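Local coordinates for hypothetical protein MJ0764 (PDB 2B8M) that is of unknown function but adopts the double-stranded beta-helix fold of RmlC-like cupins, a family that often holds small ligands or metals inside its barrel, at residues V17-V22 with I29-L34; E38-H43 with M84-I89; V49-I54 with F96-A101; M58-E63 with V76-N81. All coordinates share one frame; numbering follows the deposited sequence.

Contact 1. Residues V17-V22 with I29-L34; sequences VVEKLV and INHIVL. With EDO (1,2-ethanediol), chain F; SO4 (sulfate ion), chain B.
Glu19 and His31 face each other as a hydrogen-bonded pair of the antiparallel hairpin formed by strands 17-23 and 28-35, and their side chains lie alongside one another, pointing the same way. From Glu19, CB rests 3.5 Å from His31 O; CG, anti to the carbonyl carbon (chi1 -62°), also comes near a bound 1,2-ethanediol; CD stands at the edge of the imidazole. At the tip, OE1 accepts a hydrogen bond from His31 ND1 at 2.7 Å, met on its anti side, with carboxylate and ring planes 50° apart. The same oxygen takes the backbone N-H of Lys10, while His31 NE2 bonds to Glu95, which leaves both ring nitrogens engaged. An alanine in place of Glu19 would probably leave His31 ND1 and the Lys10 N-H without this acceptor. On the same sheet face Val17 CB meets Val33 CB at 3.8 Å, and Val22 CB sits equally close to Ile29 CB. Near the turn Leu21 and Val22 both face Ile29 in a classic beta bulge: Val22 N bonds to Ile29 O at 3.0 Å, the Leu21 N bond to that oxygen being weak. Two carboxylates bonded to one buried imidazole would probably favour its protonated, positively charged form.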
loop_
_atom_site.group_PDB
_atom_site.type_symbol
_atom_site.label_atom_id
_atom_site.label_comp_id
_atom_site.label_asym_id
_atom_site.label_seq_id
_atom_site.Cartn_x
_atom_site.Cartn_y
_atom_site.Cartn_z
ATOM N N VAL A 17 11.889 -11.909 -1.391
ATOM C CA VAL A 17 11.993 -10.633 -2.092
ATOM C C VAL A 17 11.824 -9.541 -1.039
ATOM O O VAL A 17 10.856 -9.566 -0.295
ATOM C CB VAL A 17 10.812 -10.519 -3.102
ATOM C CG1 VAL A 17 10.649 -9.145 -3.605
ATOM C CG2 VAL A 17 10.956 -11.517 -4.239
ATOM N N VAL A 18 12.777 -8.621 -0.955
ATOM C CA VAL A 18 12.662 -7.392 -0.158
ATOM C C VAL A 18 12.934 -6.171 -1.044
ATOM O O VAL A 18 14.083 -5.750 -1.230
ATOM C CB VAL A 18 13.569 -7.389 1.092
ATOM C CG1 VAL A 18 13.404 -6.106 1.881
ATOM C CG2 VAL A 18 13.258 -8.587 1.983
ATOM N N GLU A 19 11.859 -5.592 -1.568
ATOM C CA GLU A 19 11.934 -4.487 -2.512
ATOM C C GLU A 19 11.633 -3.143 -1.859
ATOM O O GLU A 19 10.472 -2.817 -1.587
ATOM C CB GLU A 19 10.964 -4.711 -3.692
ATOM C CG GLU A 19 11.293 -5.925 -4.459
ATOM C CD GLU A 19 10.427 -6.144 -5.674
ATOM O OE1 GLU A 19 9.171 -6.160 -5.547
ATOM O OE2 GLU A 19 11.019 -6.401 -6.728
ATOM N N LYS A 20 12.692 -2.366 -1.656
ATOM C CA LYS A 20 12.587 -1.053 -1.040
ATOM C C LYS A 20 12.424 -0.064 -2.155
ATOM O O LYS A 20 13.388 0.470 -2.666
ATOM C CB LYS A 20 13.821 -0.787 -0.210
ATOM C CG LYS A 20 13.861 -1.754 0.986
ATOM C CD LYS A 20 14.994 -1.456 1.940
ATOM C CE LYS A 20 14.596 -0.419 2.997
ATOM N NZ LYS A 20 15.766 0.101 3.776
ATOM N N LEU A 21 11.173 0.124 -2.560
ATOM C CA LEU A 21 10.887 0.768 -3.832
ATOM C C LEU A 21 10.733 2.255 -3.757
ATOM O O LEU A 21 11.431 2.971 -4.483
ATOM C CB LEU A 21 9.649 0.151 -4.455
ATOM C CG LEU A 21 9.906 -1.260 -5.049
ATOM C CD1 LEU A 21 8.543 -1.866 -5.321
ATOM C CD2 LEU A 21 10.784 -1.256 -6.269
ATOM N N VAL A 22 9.821 2.724 -2.916
ATOM C CA VAL A 22 9.479 4.135 -2.793
ATOM C C VAL A 22 10.112 4.663 -1.509
ATOM O O VAL A 22 9.937 4.059 -0.431
ATOM C CB VAL A 22 7.960 4.354 -2.738
ATOM C CG1 VAL A 22 7.613 5.844 -2.552
ATOM C CG2 VAL A 22 7.290 3.818 -3.990
ATOM N N ILE A 29 7.466 3.006 0.744
ATOM C CA ILE A 29 6.654 1.857 0.387
ATOM C C ILE A 29 7.570 0.736 -0.083
ATOM O O ILE A 29 8.307 0.872 -1.057
ATOM C CB ILE A 29 5.577 2.191 -0.694
ATOM C CG1 ILE A 29 4.734 3.415 -0.296
ATOM C CG2 ILE A 29 4.683 0.961 -0.940
ATOM C CD1 ILE A 29 3.736 3.848 -1.315
ATOM N N ASN A 30 7.511 -0.389 0.617
ATOM C CA ASN A 30 8.280 -1.581 0.278
ATOM C C ASN A 30 7.349 -2.724 -0.085
ATOM O O ASN A 30 6.192 -2.757 0.345
ATOM C CB ASN A 30 9.210 -1.949 1.448
ATOM C CG ASN A 30 10.059 -0.808 1.874
ATOM O OD1 ASN A 30 10.465 0.020 1.042
ATOM N ND2 ASN A 30 10.354 -0.726 3.162
ATOM N N HIS A 31 7.865 -3.670 -0.884
ATOM C CA HIS A 31 7.150 -4.859 -1.259
ATOM C C HIS A 31 7.956 -6.061 -0.793
ATOM O O HIS A 31 9.138 -6.176 -1.092
ATOM C CB HIS A 31 6.959 -4.880 -2.745
ATOM C CG HIS A 31 6.397 -6.167 -3.263
ATOM N ND1 HIS A 31 7.117 -6.997 -4.081
ATOM C CD2 HIS A 31 5.205 -6.770 -3.057
ATOM C CE1 HIS A 31 6.377 -8.051 -4.389
ATOM N NE2 HIS A 31 5.207 -7.928 -3.795
ATOM N N ILE A 32 7.321 -6.931 -0.032
ATOM C CA ILE A 32 8.014 -8.071 0.562
ATOM C C ILE A 32 7.282 -9.392 0.234
ATOM O O ILE A 32 6.066 -9.477 0.333
ATOM C CB ILE A 32 8.190 -7.928 2.092
ATOM C CG1 ILE A 32 8.967 -6.626 2.389
ATOM C CG2 ILE A 32 8.928 -9.123 2.658
ATOM C CD1 ILE A 32 9.072 -6.277 3.777
ATOM N N VAL A 33 8.070 -10.380 -0.183
ATOM C CA VAL A 33 7.638 -11.745 -0.305
ATOM C C VAL A 33 8.494 -12.623 0.560
ATOM O O VAL A 33 9.739 -12.608 0.454
ATOM C CB VAL A 33 7.677 -12.230 -1.778
ATOM C CG1 VAL A 33 7.139 -13.658 -1.904
ATOM C CG2 VAL A 33 6.889 -11.275 -2.623
ATOM N N LEU A 34 7.822 -13.399 1.417
ATOM C CA LEU A 34 8.493 -14.369 2.270
ATOM C C LEU A 34 7.910 -15.705 2.002
ATOM O O LEU A 34 6.735 -15.967 2.314
ATOM C CB LEU A 34 8.297 -14.025 3.763
ATOM C CG LEU A 34 8.865 -12.685 4.228
ATOM C CD1 LEU A 34 8.556 -12.534 5.697
ATOM C CD2 LEU A 34 10.371 -12.613 3.978
HETATM C C1 EDO F . 16.006 -8.000 -2.839
HETATM O O1 EDO F . 15.438 -8.996 -1.973
HETATM C C2 EDO F . 14.958 -7.576 -3.860
HETATM O O2 EDO F . 14.135 -8.686 -4.204
HETATM S S SO4 B . 14.466 2.303 6.559
HETATM O O1 SO4 B . 14.110 3.723 6.613
HETATM O O2 SO4 B . 14.292 1.804 5.191
HETATM O O3 SO4 B . 15.857 2.110 6.966
HETATM O O4 SO4 B . 13.608 1.547 7.461
#

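Contact 2. Residues E38-H43 with M84-I89; sequences EQMPKH and MLIQNI. With EDO (1,2-ethanediol), chain H; SO4 (sulfate ion), chain C.
CG of Met84, a selenomethionine, lies over one face of the His43 imidazole, 4.1 Å from the ring centroid in a CH-pi contact, while SE approaches obliquely. The ring is fixed from within its own segment, since His43 ND1 donates to Pro41 O at 2.9 Å, and NE2 is hydrogen-bonded to a 1,2-ethanediol that also touches SE. His43 and Met84 form an antiparallel hydrogen-bonded pair, with Met84 N to His43 O at 2.8 Å. In this cupin the irregular run 38-43 thus runs along strand 83-87 and leads into 43-44, the outermost strand of the four-stranded sheet, and the register slips by one residue between His43 and Gln39. A water fills in there, donating to Pro41 O and accepting from Ile86 N. Beyond it Met40 N bonds to Ile86 O at 2.9 Å. Gln39 and Gln87 run side by side, Gln87 CG 3.8 Å from Gln39 CB and the amide planes 83° apart. An alanine at Gln87 would remove the CG packing and probably leave the Gln39 chain less supported on that side.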
loop_
_atom_site.group_PDB
_atom_site.type_symbol
_atom_site.label_atom_id
_atom_site.label_comp_id
_atom_site.label_asym_id
_atom_site.label_seq_id
_atom_site.Cartn_x
_atom_site.Cartn_y
_atom_site.Cartn_z
ATOM N N GLU A 38 10.649 -18.233 6.176
ATOM C CA GLU A 38 11.509 -17.073 6.147
ATOM C C GLU A 38 10.971 -16.050 7.101
ATOM O O GLU A 38 9.777 -16.051 7.455
ATOM C CB GLU A 38 11.612 -16.470 4.735
ATOM C CG GLU A 38 12.106 -17.460 3.654
ATOM C CD GLU A 38 13.606 -17.658 3.607
ATOM O OE1 GLU A 38 14.376 -16.823 4.149
ATOM O OE2 GLU A 38 14.018 -18.679 3.010
ATOM N N GLN A 39 11.836 -15.103 7.469
ATOM C CA GLN A 39 11.411 -14.000 8.299
ATOM C C GLN A 39 12.241 -12.757 8.062
ATOM O O GLN A 39 13.339 -12.838 7.535
ATOM C CB GLN A 39 11.474 -14.383 9.758
ATOM C CG GLN A 39 12.844 -14.696 10.310
ATOM C CD GLN A 39 12.728 -15.425 11.616
ATOM O OE1 GLN A 39 12.198 -16.526 11.645
ATOM N NE2 GLN A 39 13.171 -14.809 12.715
HETATM N N MSE A 40 11.698 -11.621 8.495
HETATM C CA MSE A 40 12.410 -10.339 8.466
HETATM C C MSE A 40 13.205 -10.095 9.765
HETATM O O MSE A 40 12.958 -10.715 10.793
HETATM C CB MSE A 40 11.428 -9.187 8.254
HETATM C CG MSE A 40 10.588 -9.288 7.005
HETATM SE SE MSE A 40 11.679 -9.140 5.422
HETATM C CE MSE A 40 12.173 -7.221 5.547
ATOM N N PRO A 41 14.166 -9.153 9.725
ATOM C CA PRO A 41 14.927 -8.860 10.944
ATOM C C PRO A 41 14.041 -8.331 12.055
ATOM O O PRO A 41 13.091 -7.583 11.781
ATOM C CB PRO A 41 15.923 -7.781 10.476
ATOM C CG PRO A 41 16.083 -8.075 9.024
ATOM C CD PRO A 41 14.662 -8.353 8.606
ATOM N N LYS A 42 14.349 -8.709 13.287
ATOM C CA LYS A 42 13.696 -8.099 14.440
ATOM C C LYS A 42 14.228 -6.689 14.630
ATOM O O LYS A 42 15.432 -6.452 14.562
ATOM C CB LYS A 42 13.918 -8.903 15.718
ATOM C CG LYS A 42 13.148 -8.348 16.909
ATOM C CD LYS A 42 13.317 -9.182 18.146
ATOM C CE LYS A 42 12.490 -10.422 18.063
ATOM N NZ LYS A 42 12.311 -11.018 19.423
ATOM N N HIS A 43 13.327 -5.751 14.867
ATOM C CA HIS A 43 13.710 -4.345 14.952
ATOM C C HIS A 43 12.567 -3.538 15.526
ATOM O O HIS A 43 11.453 -4.013 15.611
ATOM C CB HIS A 43 14.080 -3.784 13.560
ATOM C CG HIS A 43 12.925 -3.664 12.622
ATOM N ND1 HIS A 43 12.348 -4.761 12.018
ATOM C CD2 HIS A 43 12.217 -2.587 12.199
ATOM C CE1 HIS A 43 11.351 -4.361 11.247
ATOM N NE2 HIS A 43 11.252 -3.048 11.336
HETATM N N MSE A 84 9.186 -5.295 16.663
HETATM C CA MSE A 84 8.414 -6.201 15.835
HETATM C C MSE A 84 9.227 -7.275 15.145
HETATM O O MSE A 84 10.432 -7.128 14.852
HETATM C CB MSE A 84 7.669 -5.446 14.742
HETATM C CG MSE A 84 8.585 -4.629 13.853
HETATM SE SE MSE A 84 7.601 -3.434 12.645
HETATM C CE MSE A 84 6.708 -4.745 11.683
ATOM N N LEU A 85 8.541 -8.380 14.922
ATOM C CA LEU A 85 9.059 -9.456 14.093
ATOM C C LEU A 85 7.961 -9.987 13.174
ATOM O O LEU A 85 6.846 -10.291 13.649
ATOM C CB LEU A 85 9.505 -10.588 14.964
ATOM C CG LEU A 85 9.993 -11.839 14.254
ATOM C CD1 LEU A 85 11.196 -11.487 13.430
ATOM C CD2 LEU A 85 10.233 -12.942 15.226
ATOM N N ILE A 86 8.300 -10.078 11.884
ATOM C CA ILE A 86 7.444 -10.643 10.871
ATOM C C ILE A 86 8.008 -11.941 10.402
ATOM O O ILE A 86 9.122 -11.991 9.874
ATOM C CB ILE A 86 7.311 -9.696 9.657
ATOM C CG1 ILE A 86 6.565 -8.412 10.055
ATOM C CG2 ILE A 86 6.583 -10.339 8.500
ATOM C CD1 ILE A 86 6.635 -7.339 8.970
ATOM N N GLN A 87 7.200 -12.978 10.515
ATOM C CA GLN A 87 7.545 -14.322 10.074
ATOM C C GLN A 87 6.463 -14.895 9.171
ATOM O O GLN A 87 5.286 -14.557 9.307
ATOM C CB GLN A 87 7.688 -15.265 11.264
ATOM C CG GLN A 87 8.678 -14.873 12.330
ATOM C CD GLN A 87 8.569 -15.824 13.478
ATOM O OE1 GLN A 87 9.420 -16.718 13.669
ATOM N NE2 GLN A 87 7.506 -15.677 14.244
ATOM N N ASN A 88 6.871 -15.719 8.197
ATOM C CA ASN A 88 5.955 -16.604 7.538
ATOM C C ASN A 88 6.152 -18.028 7.969
ATOM O O ASN A 88 7.051 -18.737 7.507
ATOM C CB ASN A 88 6.044 -16.502 6.017
ATOM C CG ASN A 88 5.015 -17.389 5.305
ATOM O OD1 ASN A 88 4.060 -17.887 5.914
ATOM N ND2 ASN A 88 5.243 -17.634 4.039
ATOM N N ILE A 89 5.288 -18.450 8.869
ATOM C CA ILE A 89 5.285 -19.817 9.365
ATOM C C ILE A 89 4.211 -20.659 8.667
ATOM O O ILE A 89 4.427 -21.835 8.371
ATOM C CB ILE A 89 5.025 -19.813 10.865
ATOM C CG1 ILE A 89 6.104 -18.997 11.577
ATOM C CG2 ILE A 89 4.980 -21.236 11.416
ATOM C CD1 ILE A 89 5.890 -18.881 13.062
HETATM C C1 EDO H . 8.214 -3.095 8.025
HETATM O O1 EDO H . 8.833 -4.327 7.683
HETATM C C2 EDO H . 8.563 -2.669 9.436
HETATM O O2 EDO H . 9.563 -1.655 9.444
HETATM S S SO4 C . 15.092 -12.731 20.654
HETATM O O1 SO4 C . 14.349 -12.134 21.765
HETATM O O2 SO4 C . 14.870 -14.199 20.670
HETATM O O3 SO4 C . 14.531 -12.168 19.417
HETATM O O4 SO4 C . 16.544 -12.483 20.801
HETATM O O HOH W 1 10.351 -7.981 11.324
#

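Contact 3. Residues V49-I54 with F96-A101; sequences VHLIII and FFVVKA
Strands 49-55 and 93-100 pair antiparallel at the centre of the five-stranded sheet of this cupin beta-helix, and the contact is buried, side chains packing on both faces. His50 with Val99 and Ile52 with Phe97 are the hydrogen-bonded pairs; the shortest of their bonds, Ile52 N to Phe97 O, measures 2.7 Å. On the face that carries Val49, Leu51 and Ile53, turned toward strand 57-62, Leu51 CD2 touches Val98 CG2 at 3.8 Å. Phe96 has CG between the backbone N and the carbonyl carbon (chi1 57°), and its ring lies on the Leu51 side, with Phe96 CD2 4.2 Å from Leu51 CD2. On the other face Ile52 CD1 crosses to Val99 CG2 at 3.8 Å, and Ile54 CD1 meets Phe97 CE1 obliquely. Here the second subunit closes over the sheet, Ile52 and Phe97 packing on Phe97 and Ile52 of that chain. At the edge of the His50 ring a water lies 2.7 Å from His50 ND1 and donates to Val99 O.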
loop_
_atom_site.group_PDB
_atom_site.type_symbol
_atom_site.label_atom_id
_atom_site.label_comp_id
_atom_site.label_asym_id
_atom_site.label_seq_id
_atom_site.Cartn_x
_atom_site.Cartn_y
_atom_site.Cartn_z
ATOM N N VAL A 49 3.734 2.448 10.835
ATOM C CA VAL A 49 3.755 1.357 9.826
ATOM C C VAL A 49 2.377 0.803 9.569
ATOM O O VAL A 49 1.609 0.569 10.499
ATOM C CB VAL A 49 4.663 0.193 10.282
ATOM C CG1 VAL A 49 4.622 -1.027 9.303
ATOM C CG2 VAL A 49 6.078 0.685 10.493
ATOM N N HIS A 50 2.094 0.575 8.294
ATOM C CA HIS A 50 0.978 -0.253 7.861
ATOM C C HIS A 50 1.425 -1.339 6.903
ATOM O O HIS A 50 2.146 -1.077 5.942
ATOM C CB HIS A 50 -0.149 0.562 7.220
ATOM C CG HIS A 50 -0.851 1.467 8.162
ATOM N ND1 HIS A 50 -0.363 2.716 8.479
ATOM C CD2 HIS A 50 -1.979 1.300 8.900
ATOM C CE1 HIS A 50 -1.192 3.296 9.337
ATOM N NE2 HIS A 50 -2.148 2.442 9.642
ATOM N N LEU A 51 0.994 -2.546 7.222
ATOM C CA LEU A 51 1.361 -3.769 6.545
ATOM C C LEU A 51 0.125 -4.182 5.755
ATOM O O LEU A 51 -0.903 -4.491 6.329
ATOM C CB LEU A 51 1.734 -4.863 7.581
ATOM C CG LEU A 51 2.885 -4.461 8.503
ATOM C CD1 LEU A 51 3.081 -5.535 9.562
ATOM C CD2 LEU A 51 4.142 -4.229 7.699
ATOM N N ILE A 52 0.219 -4.170 4.428
ATOM C CA ILE A 52 -0.923 -4.508 3.583
ATOM C C ILE A 52 -0.721 -5.922 3.050
ATOM O O ILE A 52 0.108 -6.168 2.166
ATOM C CB ILE A 52 -1.081 -3.493 2.407
ATOM C CG1 ILE A 52 -1.230 -2.050 2.907
ATOM C CG2 ILE A 52 -2.266 -3.921 1.566
ATOM C CD1 ILE A 52 -1.072 -0.992 1.831
ATOM N N ILE A 53 -1.469 -6.861 3.589
ATOM C CA ILE A 53 -1.204 -8.276 3.280
ATOM C C ILE A 53 -2.024 -8.719 2.089
ATOM O O ILE A 53 -3.261 -8.714 2.152
ATOM C CB ILE A 53 -1.490 -9.143 4.484
ATOM C CG1 ILE A 53 -0.713 -8.604 5.695
ATOM C CG2 ILE A 53 -1.114 -10.604 4.207
ATOM C CD1 ILE A 53 -0.909 -9.374 6.906
ATOM N N ILE A 54 -1.367 -9.119 1.004
ATOM C CA ILE A 54 -2.110 -9.532 -0.179
ATOM C C ILE A 54 -2.051 -11.008 -0.514
ATOM O O ILE A 54 -2.837 -11.441 -1.349
ATOM C CB ILE A 54 -1.775 -8.685 -1.392
ATOM C CG1 ILE A 54 -0.307 -8.831 -1.760
ATOM C CG2 ILE A 54 -2.086 -7.162 -1.134
ATOM C CD1 ILE A 54 -0.073 -8.323 -3.235
ATOM N N PHE A 96 3.294 -8.936 1.151
ATOM C CA PHE A 96 2.726 -7.705 1.736
ATOM C C PHE A 96 3.443 -6.462 1.240
ATOM O O PHE A 96 4.581 -6.544 0.756
ATOM C CB PHE A 96 2.655 -7.750 3.265
ATOM C CG PHE A 96 3.945 -7.981 3.929
ATOM C CD1 PHE A 96 4.504 -9.237 3.948
ATOM C CD2 PHE A 96 4.621 -6.948 4.548
ATOM C CE1 PHE A 96 5.737 -9.462 4.591
ATOM C CE2 PHE A 96 5.834 -7.141 5.167
ATOM C CZ PHE A 96 6.410 -8.403 5.178
ATOM N N PHE A 97 2.767 -5.329 1.357
ATOM C CA PHE A 97 3.402 -4.036 1.255
ATOM C C PHE A 97 3.570 -3.421 2.616
ATOM O O PHE A 97 2.747 -3.627 3.499
ATOM C CB PHE A 97 2.610 -3.088 0.359
ATOM C CG PHE A 97 2.499 -3.588 -1.050
ATOM C CD1 PHE A 97 1.472 -4.453 -1.423
ATOM C CD2 PHE A 97 3.449 -3.220 -1.995
ATOM C CE1 PHE A 97 1.426 -4.925 -2.708
ATOM C CE2 PHE A 97 3.379 -3.679 -3.285
ATOM C CZ PHE A 97 2.386 -4.531 -3.638
ATOM N N VAL A 98 4.632 -2.638 2.740
ATOM C CA VAL A 98 4.925 -1.895 3.943
ATOM C C VAL A 98 4.819 -0.429 3.571
ATOM O O VAL A 98 5.472 0.002 2.641
ATOM C CB VAL A 98 6.348 -2.163 4.445
ATOM C CG1 VAL A 98 6.652 -1.355 5.655
ATOM C CG2 VAL A 98 6.550 -3.641 4.759
ATOM N N VAL A 99 3.961 0.308 4.286
ATOM C CA VAL A 99 3.774 1.722 4.057
ATOM C C VAL A 99 4.224 2.422 5.325
ATOM O O VAL A 99 3.788 2.102 6.428
ATOM C CB VAL A 99 2.301 2.061 3.765
ATOM C CG1 VAL A 99 2.093 3.583 3.734
ATOM C CG2 VAL A 99 1.823 1.372 2.509
ATOM N N LYS A 100 5.130 3.375 5.183
ATOM C CA LYS A 100 5.648 4.076 6.345
ATOM C C LYS A 100 5.499 5.562 6.115
ATOM O O LYS A 100 5.909 6.096 5.083
ATOM C CB LYS A 100 7.106 3.689 6.607
ATOM C CG LYS A 100 7.333 2.208 6.857
ATOM C CD LYS A 100 8.785 1.847 6.693
ATOM C CE LYS A 100 9.648 2.579 7.667
ATOM N NZ LYS A 100 11.087 2.241 7.500
ATOM N N ALA A 101 4.889 6.236 7.086
ATOM C CA ALA A 101 4.713 7.692 7.009
ATOM C C ALA A 101 4.670 8.256 8.405
ATOM O O ALA A 101 3.988 7.719 9.291
ATOM C CB ALA A 101 3.454 8.062 6.262
HETATM O O HOH W 2 1.791 4.038 7.425
#

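Contact 4. Residues M58-E63 with V76-N81; sequences MTLTLE and VYVPFN
Leu60 and Val76 reach toward each other tip to tip, with Leu60 CD2 3.8 Å from Val76 CG1, and two residues further on Leu62 meets Val78 in the same manner. Leu62 CG is anti to the carbonyl carbon (chi1 -59°), which brings this branch point closer to Val78 than CB is. The CD2 methyl of Leu62 fits against both branches of Val78, 4.0 Å from Val78 CG1 and 4.2 Å from Val78 CG2. Leu60 CD2 also lies 4.2 Å from Val78 CG2, which joins the two pairs into one buried apolar patch. The axes of strand segments 58-62 and 76-78 approach to 10.5 Å; strands 57-62 and 74-78 belong to different sheets, and the methyls bridge the inside of the double-stranded beta-helix. Around them Met84 packs on Leu62, Ile86 on Leu60 and Val49 on Val78, while Glu4 of the second subunit covers Leu62 and Val76. Beyond Leu62 and Val78 the packing gives way to a water-mediated link. Glu63 and the exposed Asn81 are joined through a single water that donates to Glu63 OE2 at 2.7 Å and to Asn81 O at 2.7 Å. Glu63 OE2 also accepts the backbone N-H of Lys83.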
loop_
_atom_site.group_PDB
_atom_site.type_symbol
_atom_site.label_atom_id
_atom_site.label_comp_id
_atom_site.label_asym_id
_atom_site.label_seq_id
_atom_site.Cartn_x
_atom_site.Cartn_y
_atom_site.Cartn_z
HETATM N N MSE A 58 0.721 -13.931 7.810
HETATM C CA MSE A 58 1.828 -13.355 8.528
HETATM C C MSE A 58 1.695 -13.697 9.985
HETATM O O MSE A 58 0.611 -13.632 10.516
HETATM C CB MSE A 58 1.774 -11.830 8.401
HETATM C CG MSE A 58 2.782 -11.126 9.272
HETATM SE SE MSE A 58 2.558 -9.195 9.176
HETATM C CE MSE A 58 3.010 -8.959 7.204
ATOM N N THR A 59 2.812 -14.031 10.624
ATOM C CA THR A 59 2.882 -14.157 12.056
ATOM C C THR A 59 3.681 -12.951 12.531
ATOM O O THR A 59 4.869 -12.784 12.206
ATOM C CB THR A 59 3.512 -15.507 12.449
ATOM O OG1 THR A 59 2.700 -16.556 11.945
ATOM C CG2 THR A 59 3.590 -15.663 13.946
ATOM N N LEU A 60 3.006 -12.101 13.293
ATOM C CA LEU A 60 3.532 -10.821 13.746
ATOM C C LEU A 60 3.646 -10.830 15.269
ATOM O O LEU A 60 2.681 -11.028 15.976
ATOM C CB LEU A 60 2.558 -9.716 13.333
ATOM C CG LEU A 60 2.994 -8.312 13.732
ATOM C CD1 LEU A 60 4.251 -7.916 12.990
ATOM C CD2 LEU A 60 1.869 -7.317 13.457
ATOM N N THR A 61 4.859 -10.695 15.781
ATOM C CA THR A 61 5.089 -10.601 17.201
ATOM C C THR A 61 5.542 -9.190 17.520
ATOM O O THR A 61 6.565 -8.726 17.012
ATOM C CB THR A 61 6.131 -11.645 17.709
ATOM O OG1 THR A 61 5.777 -12.955 17.213
ATOM C CG2 THR A 61 6.115 -11.703 19.195
ATOM N N LEU A 62 4.770 -8.524 18.382
ATOM C CA LEU A 62 5.047 -7.190 18.802
ATOM C C LEU A 62 5.343 -7.185 20.287
ATOM O O LEU A 62 4.602 -7.771 21.103
ATOM C CB LEU A 62 3.876 -6.251 18.522
ATOM C CG LEU A 62 3.409 -6.102 17.085
ATOM C CD1 LEU A 62 2.323 -5.044 17.053
ATOM C CD2 LEU A 62 4.541 -5.726 16.150
ATOM N N GLU A 63 6.440 -6.536 20.642
ATOM C CA GLU A 63 6.850 -6.420 22.038
ATOM C C GLU A 63 6.715 -7.733 22.795
ATOM O O GLU A 63 7.298 -8.705 22.363
ATOM C CB GLU A 63 6.124 -5.263 22.732
ATOM C CG GLU A 63 6.420 -3.904 22.191
ATOM C CD GLU A 63 7.829 -3.381 22.487
ATOM O OE1 GLU A 63 8.477 -3.851 23.440
ATOM O OE2 GLU A 63 8.304 -2.462 21.765
ATOM N N VAL A 76 -2.514 -4.111 8.693
ATOM C CA VAL A 76 -2.156 -4.079 10.103
ATOM C C VAL A 76 -1.295 -2.858 10.393
ATOM O O VAL A 76 -0.225 -2.676 9.794
ATOM C CB VAL A 76 -1.413 -5.356 10.542
ATOM C CG1 VAL A 76 -1.072 -5.271 12.062
ATOM C CG2 VAL A 76 -2.185 -6.607 10.224
ATOM N N TYR A 77 -1.750 -2.034 11.331
ATOM C CA TYR A 77 -1.020 -0.867 11.811
ATOM C C TYR A 77 -0.084 -1.252 12.939
ATOM O O TYR A 77 -0.517 -1.889 13.904
ATOM C CB TYR A 77 -1.989 0.163 12.365
ATOM C CG TYR A 77 -1.354 1.284 13.152
ATOM C CD1 TYR A 77 -0.438 2.144 12.569
ATOM C CD2 TYR A 77 -1.689 1.481 14.484
ATOM C CE1 TYR A 77 0.106 3.195 13.306
ATOM C CE2 TYR A 77 -1.160 2.519 15.222
ATOM C CZ TYR A 77 -0.271 3.377 14.631
ATOM O OH TYR A 77 0.259 4.385 15.409
ATOM N N VAL A 78 1.177 -0.855 12.830
ATOM C CA VAL A 78 2.134 -0.987 13.948
ATOM C C VAL A 78 2.622 0.426 14.247
ATOM O O VAL A 78 3.125 1.098 13.372
ATOM C CB VAL A 78 3.370 -1.871 13.636
ATOM C CG1 VAL A 78 4.268 -1.961 14.860
ATOM C CG2 VAL A 78 2.947 -3.241 13.171
ATOM N N PRO A 79 2.466 0.877 15.485
ATOM C CA PRO A 79 2.965 2.192 15.825
ATOM C C PRO A 79 4.486 2.317 15.692
ATOM O O PRO A 79 5.220 1.328 15.755
ATOM C CB PRO A 79 2.514 2.368 17.295
ATOM C CG PRO A 79 1.461 1.336 17.512
ATOM C CD PRO A 79 1.783 0.219 16.611
ATOM N N PHE A 80 4.921 3.564 15.588
ATOM C CA PHE A 80 6.302 3.979 15.747
ATOM C C PHE A 80 6.914 3.532 17.085
ATOM O O PHE A 80 6.280 3.604 18.148
ATOM C CB PHE A 80 6.336 5.500 15.565
ATOM C CG PHE A 80 7.638 6.140 15.871
ATOM C CD1 PHE A 80 8.773 5.826 15.140
ATOM C CD2 PHE A 80 7.737 7.060 16.893
ATOM C CE1 PHE A 80 9.976 6.433 15.415
ATOM C CE2 PHE A 80 8.947 7.677 17.181
ATOM C CZ PHE A 80 10.076 7.354 16.430
ATOM N N ASN A 81 8.175 3.092 16.994
ATOM C CA ASN A 81 9.000 2.730 18.112
ATOM C C ASN A 81 8.510 1.511 18.844
ATOM O O ASN A 81 8.554 1.464 20.074
ATOM C CB ASN A 81 9.131 3.913 19.079
ATOM C CG ASN A 81 10.463 4.565 18.989
ATOM O OD1 ASN A 81 11.463 3.917 18.689
ATOM N ND2 ASN A 81 10.503 5.869 19.264
HETATM O O HOH W 3 8.803 0.118 22.422
#

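In the fold
Contacts 1 and 3 belong to one five-stranded sheet, where strands 28-35 and 93-100 are neighbours: Asn30 O takes Val98 N and His31 packs on Phe97. Contact 3 is central and almost wholly apolar in its side chains, whereas contact 1, at the edge, mixes valines with a histidine-carboxylate hydrogen bond. Contact 2 belongs to the four-stranded sheet and is the more exposed, relying on backbone bonds, a water and a histidine; its Ile86 still reaches the core at Phe96. Contact 4 spans the two sheets by apolar side chains and one water, sharing strand 57-62's sheet with contact 2 and strand 74-78's with contact 3. Contacts 1, 3 and 4 also touch the second subunit.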